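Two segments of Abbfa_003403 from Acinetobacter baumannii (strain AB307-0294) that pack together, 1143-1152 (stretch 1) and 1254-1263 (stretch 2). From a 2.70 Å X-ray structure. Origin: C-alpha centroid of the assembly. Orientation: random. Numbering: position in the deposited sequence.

Stretch 1 1143-1152: AYEISRQLRQ
Stretch 2 1254-1263: FPEPEDFPIL

Two hydrogen bonds and a salt bridge join the stretches, and all three reach the loop from the helix. Tyr1144 OH donates to Glu1258 O at 2.9 Å. Arg1151 NH2 donates to Asp1259 O at 3.3 Å, with an N-H...O angle of 152°. Arg1151 NH1 lies 3.6 Å from Glu1258 OE2, a salt bridge of opposite charges.

Stretch 1 is helical throughout, phi/psi near -60/-40, with i to i+4 backbone hydrogen bonds such as Arg1148 N to Tyr1144 O (2.9 Å). Stretch 2 is extended: a proline-rich loop runs to Phe1260 and Pro1261, and a strand begins at Ile1262. The CA atoms of Ser1147 and Phe1260 are 7.8 Å apart, those of Arg1148 and Glu1258 7.9 Å. The contact buries 549 Å².

Phe1260 (chi1 m, chi2 -83°) points toward the helix, and its ring is buried there. Ser1147 CB sits over one face, 3.7 Å from the Phe1260 ring centroid and 17° off the ring normal. Ser1147 OG, with chi1 m, donates to Ala1143 O at 2.7 Å. Arg1151 (m, m, t, chi4 77°) brings CG to 3.5 Å from Phe1260 CE1, at the ring edge. Phe1260 CE1 lies over one face of the Arg1151 guanidinium.

Tyr1144 (chi1 t, chi2 71°) leaves the helix sideways, but its end approaches the loop. The two rings form an offset edge-to-face pair, the edge of Phe1260 toward the face of Tyr1144, with centroids 5.7 Å apart and planes at 79°. Tyr1144 CE2 packs on Pro1255 CG at 3.8 Å, and CE1 lies 4.4 Å from Ile1262 CD1. The ring thus suits an apolar setting while its hydroxyl satisfies a loop carbonyl.

The CA-to-CB bond of Glu1258 points toward the helix; with chi1 t, chi2 t and chi3 0° the chain is extended, and OE1 lies 3.1 Å from Arg1148 CG. The Arg1148 guanidinium instead serves its own helix: NE bridges to Glu1145 OE1 at 3.0 Å.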

ATOM      1  N   ALA A1143      31.808  39.810  -7.702  1.00 23.54           N
ATOM      2  CA  ALA A1143      33.020  39.259  -8.327  1.00 24.63           C
ATOM      3  C   ALA A1143      34.107  40.297  -8.515  1.00 29.14           C
ATOM      4  O   ALA A1143      35.289  40.018  -8.307  1.00 27.99           O
ATOM      5  CB  ALA A1143      32.694  38.639  -9.656  1.00 23.72           C
ATOM      6  N   TYR A1144      33.697  41.497  -8.914  1.00 33.21           N
ATOM      7  CA  TYR A1144      34.629  42.593  -9.122  1.00 30.21           C
ATOM      8  C   TYR A1144      35.318  42.924  -7.813  1.00 32.53           C
ATOM      9  O   TYR A1144      36.548  43.001  -7.762  1.00 33.71           O
ATOM     10  CB  TYR A1144      33.897  43.812  -9.679  1.00 34.23           C
ATOM     11  CG  TYR A1144      34.783  44.943 -10.177  1.00 33.82           C
ATOM     12  CD1 TYR A1144      35.530  44.810 -11.343  1.00 37.08           C
ATOM     13  CD2 TYR A1144      34.822  46.159  -9.513  1.00 30.37           C
ATOM     14  CE1 TYR A1144      36.318  45.845 -11.816  1.00 40.01           C
ATOM     15  CE2 TYR A1144      35.599  47.208  -9.978  1.00 32.49           C
ATOM     16  CZ  TYR A1144      36.349  47.047 -11.125  1.00 42.93           C
ATOM     17  OH  TYR A1144      37.125  48.093 -11.586  1.00 44.65           O
ATOM     18  N   GLU A1145      34.531  43.083  -6.748  1.00 31.24           N
ATOM     19  CA  GLU A1145      35.104  43.454  -5.451  1.00 41.26           C
ATOM     20  C   GLU A1145      35.941  42.313  -4.853  1.00 39.89           C
ATOM     21  O   GLU A1145      36.950  42.550  -4.187  1.00 36.38           O
ATOM     22  CB  GLU A1145      34.007  43.883  -4.465  1.00 34.06           C
ATOM     23  CG  GLU A1145      34.501  44.114  -3.033  1.00 32.29           C
ATOM     24  CD  GLU A1145      35.526  45.252  -2.920  1.00 43.69           C
ATOM     25  OE1 GLU A1145      35.581  46.122  -3.826  1.00 41.46           O
ATOM     26  OE2 GLU A1145      36.273  45.275  -1.915  1.00 43.69           O
ATOM     27  N   ILE A1146      35.530  41.075  -5.101  1.00 35.87           N
ATOM     28  CA  ILE A1146      36.329  39.941  -4.661  1.00 37.56           C
ATOM     29  C   ILE A1146      37.662  39.932  -5.395  1.00 39.63           C
ATOM     30  O   ILE A1146      38.702  39.698  -4.774  1.00 43.39           O
ATOM     31  CB  ILE A1146      35.598  38.625  -4.861  1.00 31.63           C
ATOM     32  CG1 ILE A1146      34.542  38.477  -3.774  1.00 29.31           C
ATOM     33  CG2 ILE A1146      36.548  37.472  -4.757  1.00 32.64           C
ATOM     34  CD1 ILE A1146      33.792  37.194  -3.853  1.00 31.20           C
ATOM     35  N   SER A1147      37.643  40.226  -6.695  1.00 33.81           N
ATOM     36  CA  SER A1147      38.891  40.353  -7.450  1.00 42.06           C
ATOM     37  C   SER A1147      39.780  41.433  -6.869  1.00 51.21           C
ATOM     38  O   SER A1147      40.975  41.224  -6.704  1.00 62.36           O
ATOM     39  CB  SER A1147      38.625  40.676  -8.909  1.00 43.05           C
ATOM     40  OG  SER A1147      37.742  39.738  -9.476  1.00 44.50           O
ATOM     41  N   ARG A1148      39.185  42.585  -6.569  1.00 51.29           N
ATOM     42  CA  ARG A1148      39.916  43.739  -6.054  1.00 47.87           C
ATOM     43  C   ARG A1148      40.661  43.377  -4.779  1.00 50.75           C
ATOM     44  O   ARG A1148      41.777  43.859  -4.550  1.00 61.98           O
ATOM     45  CB  ARG A1148      38.970  44.926  -5.794  1.00 51.98           C
ATOM     46  CG  ARG A1148      39.689  46.281  -5.665  1.00 57.57           C
ATOM     47  CD  ARG A1148      38.796  47.419  -5.151  1.00 60.90           C
ATOM     48  NE  ARG A1148      38.370  47.199  -3.770  1.00 65.94           N
ATOM     49  CZ  ARG A1148      39.146  47.378  -2.700  1.00 71.75           C
ATOM     50  NH1 ARG A1148      40.404  47.785  -2.849  1.00 76.54           N
ATOM     51  NH2 ARG A1148      38.667  47.147  -1.479  1.00 64.93           N
ATOM     52  N   GLN A1149      40.055  42.520  -3.959  1.00 48.14           N
ATOM     53  CA  GLN A1149      40.667  42.115  -2.693  1.00 40.81           C
ATOM     54  C   GLN A1149      41.725  41.023  -2.869  1.00 48.67           C
ATOM     55  O   GLN A1149      42.750  41.052  -2.192  1.00 54.56           O
ATOM     56  CB  GLN A1149      39.601  41.642  -1.705  1.00 39.39           C
ATOM     57  CG  GLN A1149      38.621  42.719  -1.272  1.00 38.55           C
ATOM     58  CD  GLN A1149      37.845  42.334  -0.017  1.00 44.19           C
ATOM     59  OE1 GLN A1149      38.216  41.402   0.694  1.00 52.24           O
ATOM     60  NE2 GLN A1149      36.764  43.055   0.261  1.00 41.06           N
ATOM     61  N   LEU A1150      41.480  40.069  -3.770  1.00 52.93           N
ATOM     62  CA  LEU A1150      42.432  38.985  -4.031  1.00 42.09           C
ATOM     63  C   LEU A1150      43.776  39.539  -4.527  1.00 49.00           C
ATOM     64  O   LEU A1150      44.831  39.025  -4.148  1.00 56.28           O
ATOM     65  CB  LEU A1150      41.861  37.977  -5.036  1.00 40.05           C
ATOM     66  CG  LEU A1150      40.662  37.120  -4.588  1.00 41.75           C
ATOM     67  CD1 LEU A1150      40.104  36.267  -5.743  1.00 43.07           C
ATOM     68  CD2 LEU A1150      40.972  36.243  -3.388  1.00 39.01           C
ATOM     69  N   ARG A1151      43.738  40.583  -5.357  1.00 47.69           N
ATOM     70  CA  ARG A1151      44.941  41.349  -5.699  1.00 55.01           C
ATOM     71  C   ARG A1151      45.683  41.841  -4.454  1.00 58.54           C
ATOM     72  O   ARG A1151      46.900  41.650  -4.311  1.00 52.76           O
ATOM     73  CB  ARG A1151      44.584  42.553  -6.567  1.00 68.84           C
ATOM     74  CG  ARG A1151      44.307  42.231  -8.014  1.00 80.02           C
ATOM     75  CD  ARG A1151      45.583  42.139  -8.837  1.00 87.50           C
ATOM     76  NE  ARG A1151      45.286  41.883 -10.247  1.00 88.62           N
ATOM     77  CZ  ARG A1151      44.852  42.804 -11.108  1.00 77.63           C
ATOM     78  NH1 ARG A1151      44.665  44.064 -10.717  1.00 67.65           N
ATOM     79  NH2 ARG A1151      44.611  42.462 -12.368  1.00 74.33           N
ATOM     80  N   GLN A1152      44.936  42.484  -3.561  1.00 54.28           N
ATOM     81  CA  GLN A1152      45.505  43.033  -2.338  1.00 65.35           C
ATOM     82  C   GLN A1152      46.251  41.994  -1.504  1.00 59.63           C
ATOM     83  O   GLN A1152      47.162  42.340  -0.764  1.00 67.48           O
ATOM     84  CB  GLN A1152      44.412  43.690  -1.490  1.00 74.32           C
ATOM     85  CG  GLN A1152      43.903  44.992  -2.076  1.00 82.26           C
ATOM     86  CD  GLN A1152      45.041  45.936  -2.430  1.00 89.90           C
ATOM     87  OE1 GLN A1152      45.412  46.068  -3.599  1.00 89.28           O
ATOM     88  NE2 GLN A1152      45.615  46.583  -1.416  1.00 92.20           N
ATOM     89  N   PHE A1254      30.950  52.112  -4.765  1.00 40.28           N
ATOM     90  CA  PHE A1254      31.450  52.889  -5.907  1.00 38.54           C
ATOM     91  C   PHE A1254      32.971  52.847  -6.022  1.00 40.59           C
ATOM     92  O   PHE A1254      33.660  53.794  -5.642  1.00 47.13           O
ATOM     93  CB  PHE A1254      30.931  54.321  -5.813  1.00 34.57           C
ATOM     94  CG  PHE A1254      29.453  54.378  -5.653  1.00 38.56           C
ATOM     95  CD1 PHE A1254      28.619  54.095  -6.734  1.00 31.59           C
ATOM     96  CD2 PHE A1254      28.886  54.616  -4.410  1.00 33.59           C
ATOM     97  CE1 PHE A1254      27.244  54.090  -6.587  1.00 30.47           C
ATOM     98  CE2 PHE A1254      27.511  54.612  -4.250  1.00 38.51           C
ATOM     99  CZ  PHE A1254      26.684  54.346  -5.340  1.00 35.36           C
ATOM    100  N   PRO A1255      33.497  51.734  -6.568  1.00 41.07           N
ATOM    101  CA  PRO A1255      34.939  51.462  -6.618  1.00 36.06           C
ATOM    102  C   PRO A1255      35.639  52.305  -7.664  1.00 44.21           C
ATOM    103  O   PRO A1255      35.077  52.530  -8.732  1.00 47.33           O
ATOM    104  CB  PRO A1255      35.003  49.979  -6.990  1.00 37.73           C
ATOM    105  CG  PRO A1255      33.764  49.745  -7.788  1.00 32.35           C
ATOM    106  CD  PRO A1255      32.711  50.645  -7.190  1.00 42.75           C
ATOM    107  N   GLU A1256      36.839  52.776  -7.347  1.00 55.14           N
ATOM    108  CA  GLU A1256      37.673  53.480  -8.315  1.00 66.22           C
ATOM    109  C   GLU A1256      38.059  52.517  -9.440  1.00 62.89           C
ATOM    110  O   GLU A1256      38.042  51.296  -9.251  1.00 64.45           O
ATOM    111  CB  GLU A1256      38.917  54.083  -7.637  1.00 81.58           C
ATOM    112  CG  GLU A1256      38.624  55.232  -6.650  1.00 98.69           C
ATOM    113  CD  GLU A1256      38.267  54.757  -5.239  1.00112.44           C
ATOM    114  OE1 GLU A1256      38.206  53.528  -5.018  1.00120.37           O
ATOM    115  OE2 GLU A1256      38.040  55.616  -4.350  1.00113.56           O
ATOM    116  N   PRO A1257      38.371  53.058 -10.628  1.00 56.39           N
ATOM    117  CA  PRO A1257      38.679  52.190 -11.771  1.00 48.77           C
ATOM    118  C   PRO A1257      39.851  51.244 -11.520  1.00 50.19           C
ATOM    119  O   PRO A1257      40.829  51.628 -10.893  1.00 56.64           O
ATOM    120  CB  PRO A1257      39.012  53.190 -12.880  1.00 42.95           C
ATOM    121  CG  PRO A1257      38.205  54.410 -12.526  1.00 42.99           C
ATOM    122  CD  PRO A1257      38.273  54.476 -11.021  1.00 48.47           C
ATOM    123  N   GLU A1258      39.728  50.011 -11.996  1.00 51.58           N
ATOM    124  CA  GLU A1258      40.782  49.006 -11.866  1.00 60.14           C
ATOM    125  C   GLU A1258      40.621  47.945 -12.951  1.00 55.39           C
ATOM    126  O   GLU A1258      39.516  47.452 -13.178  1.00 49.47           O
ATOM    127  CB  GLU A1258      40.756  48.355 -10.478  1.00 64.31           C
ATOM    128  CG  GLU A1258      41.932  47.412 -10.237  1.00 71.85           C
ATOM    129  CD  GLU A1258      42.136  47.087  -8.769  1.00 71.45           C
ATOM    130  OE1 GLU A1258      41.353  47.606  -7.940  1.00 67.37           O
ATOM    131  OE2 GLU A1258      43.090  46.333  -8.451  1.00 70.44           O
ATOM    132  N   ASP A1259      41.715  47.597 -13.621  1.00 56.14           N
ATOM    133  CA  ASP A1259      41.637  46.657 -14.737  1.00 55.93           C
ATOM    134  C   ASP A1259      41.783  45.204 -14.315  1.00 52.46           C
ATOM    135  O   ASP A1259      42.760  44.815 -13.687  1.00 56.44           O
ATOM    136  CB  ASP A1259      42.689  46.981 -15.795  1.00 65.69           C
ATOM    137  CG  ASP A1259      42.298  48.162 -16.659  1.00 74.77           C
ATOM    138  OD1 ASP A1259      41.253  48.797 -16.373  1.00 75.94           O
ATOM    139  OD2 ASP A1259      43.030  48.444 -17.635  1.00 77.73           O
ATOM    140  N   PHE A1260      40.770  44.418 -14.653  1.00 49.90           N
ATOM    141  CA  PHE A1260      40.811  42.979 -14.512  1.00 45.57           C
ATOM    142  C   PHE A1260      40.457  42.392 -15.865  1.00 47.45           C
ATOM    143  O   PHE A1260      39.747  43.029 -16.639  1.00 52.08           O
ATOM    144  CB  PHE A1260      39.831  42.498 -13.443  1.00 47.55           C
ATOM    145  CG  PHE A1260      40.207  42.890 -12.055  1.00 55.67           C
ATOM    146  CD1 PHE A1260      41.120  42.137 -11.335  1.00 59.33           C
ATOM    147  CD2 PHE A1260      39.626  43.991 -11.451  1.00 58.55           C
ATOM    148  CE1 PHE A1260      41.471  42.490 -10.044  1.00 62.24           C
ATOM    149  CE2 PHE A1260      39.971  44.351 -10.157  1.00 60.12           C
ATOM    150  CZ  PHE A1260      40.893  43.601  -9.453  1.00 60.03           C
ATOM    151  N   PRO A1261      40.944  41.181 -16.166  1.00 47.42           N
ATOM    152  CA  PRO A1261      40.497  40.551 -17.413  1.00 48.83           C
ATOM    153  C   PRO A1261      39.021  40.145 -17.297  1.00 44.80           C
ATOM    154  O   PRO A1261      38.669  39.289 -16.489  1.00 40.35           O
ATOM    155  CB  PRO A1261      41.419  39.338 -17.542  1.00 42.85           C
ATOM    156  CG  PRO A1261      41.794  39.009 -16.141  1.00 39.59           C
ATOM    157  CD  PRO A1261      41.802  40.292 -15.365  1.00 45.55           C
ATOM    158  N   ILE A1262      38.165  40.786 -18.084  1.00 45.62           N
ATOM    159  CA  ILE A1262      36.720  40.649 -17.922  1.00 41.98           C
ATOM    160  C   ILE A1262      36.024  40.222 -19.200  1.00 33.32           C
ATOM    161  O   ILE A1262      36.314  40.740 -20.279  1.00 40.74           O
ATOM    162  CB  ILE A1262      36.091  41.981 -17.455  1.00 39.00           C
ATOM    163  CG1 ILE A1262      36.539  42.320 -16.038  1.00 38.61           C
ATOM    164  CG2 ILE A1262      34.575  41.921 -17.504  1.00 28.30           C
ATOM    165  CD1 ILE A1262      36.083  43.675 -15.600  1.00 34.66           C
ATOM    166  N   LEU A1263      35.102  39.277 -19.073  1.00 30.15           N
ATOM    167  CA  LEU A1263      34.167  38.969 -20.149  1.00 32.87           C
ATOM    168  C   LEU A1263      32.795  39.496 -19.753  1.00 39.81           C
ATOM    169  O   LEU A1263      32.202  39.016 -18.773  1.00 42.27           O
ATOM    170  CB  LEU A1263      34.107  37.462 -20.424  1.00 27.64           C
ATOM    171  CG  LEU A1263      33.006  36.975 -21.368  1.00 26.79           C
ATOM    172  CD1 LEU A1263      33.228  37.542 -22.748  1.00 31.37           C
ATOM    173  CD2 LEU A1263      32.965  35.450 -21.414  1.00 26.54           C
TER